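PDB 4AKL: nucleocapsid from Crimean-congo hemorrhagic fever virus, which binds single- and double-stranded RNA, probably takes part in packaging the viral genome, and shows sequence-nonspecific double-stranded DNA endonuclease activity. Local coordinates for residues A[113-123]-A[367-377]. Residues are numbered along the deposited sequence; the frame is centred on the assembly and turned at random.
Sequences LKVEVPKIEQL and SFQQNRIYMHP
L113 lays its CD1 methyl over one face of the H376 imidazole, a CH-pi contact 4.1 Å from the ring centroid and 19° off the normal, while CD of P377 covers the opposite face. A water joins the two segments here: it donates to the carbonyls of L113 and E116 and accepts from H376 N. At K114 the backbone O takes a bond from S367 OG, which lies 2.8 Å away and stands above the carbonyl plane, off its lone pairs; the lysine's NZ is bonded to E361 O. V115 O accepts from Q369 N on an in-plane lone pair, nearly straight at 175°, and CG1 of V115 runs alongside the extended Q369 chain, 3.6 Å from its CD. E116 O then sits at the edge of the F368 ring, 3.5 Å from CE1.

In this largely helical nucleocapsid the contact joins the connection between helices 110-113 and 120-136, with the first turn of the latter, to the long loop between helices 355-360 and 385-392, 244 residues on. V117 sends CG2 against Y374 CB and Q370 CG. P118 follows with CB at the H376 ring edge, 3.7 Å from CD2. K119 is the N-cap residue of helix 120-136, and its N donates to Q122 OE1, while Q122 NE2 is hydrogen-bonded to S105 O. Q122 O receives H376 NE2 at 3.0 Å, lying in the imidazole plane although the donor stands well above the carbonyl plane. H376 CG is anti to the backbone N (chi1 -172°), which extends the ring toward that helix; ND1 pairs with A378 N, fixing the ring's rotation from both nitrogens. Finally, L123 CD2 packs tightly on P377 CD, at 3.4 Å.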
loop_
_atom_site.group_PDB
_atom_site.type_symbol
_atom_site.label_atom_id
_atom_site.label_comp_id
_atom_site.label_asym_id
_atom_site.label_seq_id
_atom_site.Cartn_x
_atom_site.Cartn_y
_atom_site.Cartn_z
ATOM N N LEU A 113 5.027 -13.473 -10.233
ATOM C CA LEU A 113 4.701 -12.820 -8.957
ATOM C C LEU A 113 3.536 -13.509 -8.214
ATOM O O LEU A 113 3.355 -13.345 -7.012
ATOM C CB LEU A 113 4.469 -11.285 -9.161
ATOM C CG LEU A 113 5.675 -10.390 -9.575
ATOM C CD1 LEU A 113 5.195 -8.900 -9.815
ATOM C CD2 LEU A 113 6.820 -10.415 -8.566
ATOM N N LYS A 114 2.764 -14.315 -8.931
ATOM C CA LYS A 114 1.782 -15.191 -8.317
ATOM C C LYS A 114 2.524 -16.307 -7.487
ATOM O O LYS A 114 1.909 -16.933 -6.641
ATOM C CB LYS A 114 0.879 -15.869 -9.391
ATOM C CG LYS A 114 -0.240 -15.034 -9.997
ATOM C CD LYS A 114 -0.992 -15.807 -11.149
ATOM C CE LYS A 114 -1.572 -17.171 -10.737
ATOM N NZ LYS A 114 -2.679 -17.624 -11.650
ATOM N N VAL A 115 3.791 -16.528 -7.753
ATOM C CA VAL A 115 4.563 -17.617 -7.166
ATOM C C VAL A 115 5.685 -17.127 -6.235
ATOM O O VAL A 115 5.851 -17.667 -5.156
ATOM C CB VAL A 115 5.181 -18.487 -8.289
ATOM C CG1 VAL A 115 6.054 -19.570 -7.736
ATOM C CG2 VAL A 115 4.038 -19.114 -9.218
ATOM N N GLU A 116 6.434 -16.105 -6.676
ATOM C CA GLU A 116 7.670 -15.680 -5.999
ATOM C C GLU A 116 7.611 -14.287 -5.412
ATOM O O GLU A 116 6.833 -13.390 -5.859
ATOM C CB GLU A 116 8.865 -15.669 -6.953
ATOM C CG GLU A 116 9.040 -16.847 -7.930
ATOM C CD GLU A 116 9.708 -18.085 -7.310
ATOM O OE1 GLU A 116 9.887 -18.101 -6.056
ATOM O OE2 GLU A 116 10.043 -19.034 -8.091
ATOM N N VAL A 117 8.465 -14.118 -4.425
ATOM C CA VAL A 117 8.776 -12.864 -3.820
ATOM C C VAL A 117 9.235 -11.896 -4.912
ATOM O O VAL A 117 9.980 -12.283 -5.816
ATOM C CB VAL A 117 9.892 -13.050 -2.757
ATOM C CG1 VAL A 117 10.418 -11.680 -2.275
ATOM C CG2 VAL A 117 9.372 -13.929 -1.579
ATOM N N PRO A 118 8.795 -10.654 -4.855
ATOM C CA PRO A 118 9.268 -9.718 -5.849
ATOM C C PRO A 118 10.707 -9.246 -5.598
ATOM O O PRO A 118 11.180 -9.252 -4.474
ATOM C CB PRO A 118 8.317 -8.547 -5.705
ATOM C CG PRO A 118 7.811 -8.594 -4.375
ATOM C CD PRO A 118 7.803 -10.034 -3.954
ATOM N N LYS A 119 11.378 -8.853 -6.661
ATOM C CA LYS A 119 12.633 -8.092 -6.557
ATOM C C LYS A 119 12.289 -6.707 -6.026
ATOM O O LYS A 119 11.176 -6.186 -6.239
ATOM C CB LYS A 119 13.291 -7.996 -7.915
ATOM C CG LYS A 119 13.787 -9.371 -8.409
ATOM C CD LYS A 119 13.746 -9.535 -9.979
ATOM C CE LYS A 119 12.481 -10.334 -10.417
ATOM N NZ LYS A 119 12.035 -10.129 -11.865
ATOM N N ILE A 120 13.233 -6.078 -5.352
ATOM C CA ILE A 120 12.952 -4.801 -4.738
ATOM C C ILE A 120 12.561 -3.758 -5.833
ATOM O O ILE A 120 11.740 -2.921 -5.585
ATOM C CB ILE A 120 14.132 -4.346 -3.841
ATOM C CG1 ILE A 120 13.776 -3.122 -2.998
ATOM C CG2 ILE A 120 15.361 -4.049 -4.685
ATOM C CD1 ILE A 120 12.718 -3.339 -1.988
ATOM N N GLU A 121 13.155 -3.858 -7.034
ATOM C CA GLU A 121 12.925 -2.886 -8.107
ATOM C C GLU A 121 11.451 -2.955 -8.542
ATOM O O GLU A 121 10.852 -1.946 -8.813
ATOM C CB GLU A 121 13.811 -3.147 -9.342
ATOM C CG GLU A 121 15.316 -2.849 -9.256
ATOM C CD GLU A 121 16.176 -3.949 -8.550
ATOM O OE1 GLU A 121 15.642 -5.046 -8.212
ATOM O OE2 GLU A 121 17.388 -3.666 -8.344
ATOM N N GLN A 122 10.894 -4.174 -8.593
ATOM C CA GLN A 122 9.459 -4.387 -8.895
ATOM C C GLN A 122 8.573 -3.690 -7.858
ATOM O O GLN A 122 7.543 -3.146 -8.232
ATOM C CB GLN A 122 9.120 -5.874 -8.990
ATOM C CG GLN A 122 9.822 -6.582 -10.161
ATOM C CD GLN A 122 9.620 -8.068 -10.130
ATOM O OE1 GLN A 122 10.004 -8.705 -9.181
ATOM N NE2 GLN A 122 9.019 -8.629 -11.183
ATOM N N LEU A 123 8.987 -3.681 -6.586
ATOM C CA LEU A 123 8.240 -2.960 -5.535
ATOM C C LEU A 123 8.350 -1.474 -5.732
ATOM O O LEU A 123 7.313 -0.778 -5.689
ATOM C CB LEU A 123 8.706 -3.276 -4.093
ATOM C CG LEU A 123 8.487 -4.657 -3.543
ATOM C CD1 LEU A 123 9.041 -4.844 -2.137
ATOM C CD2 LEU A 123 6.955 -4.980 -3.590
ATOM N N SER A 367 -1.005 -20.590 -5.476
ATOM C CA SER A 367 0.258 -20.649 -6.235
ATOM C C SER A 367 1.467 -20.088 -5.429
ATOM O O SER A 367 2.581 -20.568 -5.590
ATOM C CB SER A 367 0.067 -19.901 -7.544
ATOM O OG SER A 367 -0.336 -18.540 -7.255
ATOM N N PHE A 368 1.229 -19.108 -4.556
ATOM C CA PHE A 368 2.312 -18.364 -3.861
ATOM C C PHE A 368 3.056 -19.237 -2.844
ATOM O O PHE A 368 2.468 -19.742 -1.927
ATOM C CB PHE A 368 1.765 -17.041 -3.205
ATOM C CG PHE A 368 2.878 -16.014 -2.837
ATOM C CD1 PHE A 368 3.458 -15.236 -3.793
ATOM C CD2 PHE A 368 3.331 -15.884 -1.521
ATOM C CE1 PHE A 368 4.452 -14.333 -3.468
ATOM C CE2 PHE A 368 4.323 -14.969 -1.169
ATOM C CZ PHE A 368 4.894 -14.196 -2.119
ATOM N N GLN A 369 4.358 -19.381 -3.039
ATOM C CA GLN A 369 5.136 -20.356 -2.344
ATOM C C GLN A 369 5.791 -19.875 -1.005
ATOM O O GLN A 369 6.443 -20.671 -0.340
ATOM C CB GLN A 369 6.200 -20.898 -3.304
ATOM C CG GLN A 369 5.596 -21.662 -4.466
ATOM C CD GLN A 369 6.617 -22.279 -5.410
ATOM O OE1 GLN A 369 7.813 -21.952 -5.376
ATOM N NE2 GLN A 369 6.136 -23.190 -6.286
ATOM N N GLN A 370 5.620 -18.617 -0.632
ATOM C CA GLN A 370 6.279 -18.051 0.555
ATOM C C GLN A 370 5.263 -17.407 1.506
ATOM O O GLN A 370 4.056 -17.421 1.256
ATOM C CB GLN A 370 7.323 -17.006 0.099
ATOM C CG GLN A 370 8.401 -17.536 -0.899
ATOM C CD GLN A 370 9.306 -18.525 -0.273
ATOM O OE1 GLN A 370 9.603 -18.437 0.938
ATOM N NE2 GLN A 370 9.776 -19.504 -1.080
ATOM N N ASN A 371 5.766 -16.833 2.604
ATOM C CA ASN A 371 4.915 -16.066 3.513
ATOM C C ASN A 371 4.258 -14.922 2.731
ATOM O O ASN A 371 4.930 -14.175 2.059
ATOM C CB ASN A 371 5.721 -15.520 4.673
ATOM C CG ASN A 371 4.853 -14.943 5.765
ATOM O OD1 ASN A 371 3.964 -14.148 5.513
ATOM N ND2 ASN A 371 5.117 -15.336 6.979
ATOM N N ARG A 372 2.936 -14.823 2.847
ATOM C CA ARG A 372 2.150 -13.840 2.138
ATOM C C ARG A 372 2.493 -12.429 2.378
ATOM O O ARG A 372 2.194 -11.592 1.560
ATOM C CB ARG A 372 0.658 -13.996 2.491
ATOM C CG ARG A 372 -0.134 -14.816 1.535
ATOM C CD ARG A 372 0.547 -16.053 1.139
ATOM N NE ARG A 372 -0.264 -17.143 0.554
ATOM C CZ ARG A 372 -1.558 -17.146 0.146
ATOM N NH1 ARG A 372 -2.405 -16.101 0.207
ATOM N NH2 ARG A 372 -2.027 -18.290 -0.349
ATOM N N ILE A 373 3.109 -12.137 3.501
ATOM C CA ILE A 373 3.523 -10.798 3.785
ATOM C C ILE A 373 4.477 -10.306 2.663
ATOM O O ILE A 373 4.591 -9.084 2.393
ATOM C CB ILE A 373 4.156 -10.743 5.213
ATOM C CG1 ILE A 373 4.225 -9.312 5.768
ATOM C CG2 ILE A 373 5.574 -11.383 5.205
ATOM C CD1 ILE A 373 2.852 -8.523 5.924
ATOM N N TYR A 374 5.158 -11.242 2.001
ATOM C CA TYR A 374 6.096 -10.872 0.982
ATOM C C TYR A 374 5.528 -10.622 -0.404
ATOM O O TYR A 374 6.239 -10.106 -1.271
ATOM C CB TYR A 374 7.151 -11.948 0.847
ATOM C CG TYR A 374 8.037 -12.054 2.035
ATOM C CD1 TYR A 374 8.787 -10.955 2.466
ATOM C CD2 TYR A 374 8.175 -13.265 2.719
ATOM C CE1 TYR A 374 9.638 -11.035 3.557
ATOM C CE2 TYR A 374 9.019 -13.361 3.802
ATOM C CZ TYR A 374 9.751 -12.226 4.216
ATOM O OH TYR A 374 10.584 -12.313 5.286
ATOM N N MET A 375 4.287 -11.000 -0.614
ATOM C CA MET A 375 3.644 -10.877 -1.920
ATOM C C MET A 375 3.718 -9.477 -2.464
ATOM O O MET A 375 3.600 -8.512 -1.701
ATOM C CB MET A 375 2.166 -11.279 -1.804
ATOM C CG MET A 375 1.474 -11.428 -3.116
ATOM S SD MET A 375 -0.216 -12.063 -2.909
ATOM C CE MET A 375 0.109 -13.750 -2.603
ATOM N N HIS A 376 3.906 -9.359 -3.758
ATOM C CA HIS A 376 3.908 -8.029 -4.434
ATOM C C HIS A 376 2.530 -7.440 -4.345
ATOM O O HIS A 376 1.516 -8.170 -4.482
ATOM C CB HIS A 376 4.367 -8.160 -5.865
ATOM C CG HIS A 376 4.590 -6.859 -6.586
ATOM N ND1 HIS A 376 3.560 -6.098 -7.074
ATOM C CD2 HIS A 376 5.730 -6.212 -6.929
ATOM C CE1 HIS A 376 4.052 -5.034 -7.677
ATOM N NE2 HIS A 376 5.368 -5.082 -7.610
ATOM N N PRO A 377 2.440 -6.085 -4.129
ATOM C CA PRO A 377 1.150 -5.446 -3.901
ATOM C C PRO A 377 0.175 -5.373 -5.047
ATOM O O PRO A 377 -0.992 -4.948 -4.842
ATOM C CB PRO A 377 1.539 -4.009 -3.511
ATOM C CG PRO A 377 2.885 -3.780 -4.085
ATOM C CD PRO A 377 3.537 -5.126 -3.899
HETATM O O HOH W 1 4.777 -11.689 -5.404
#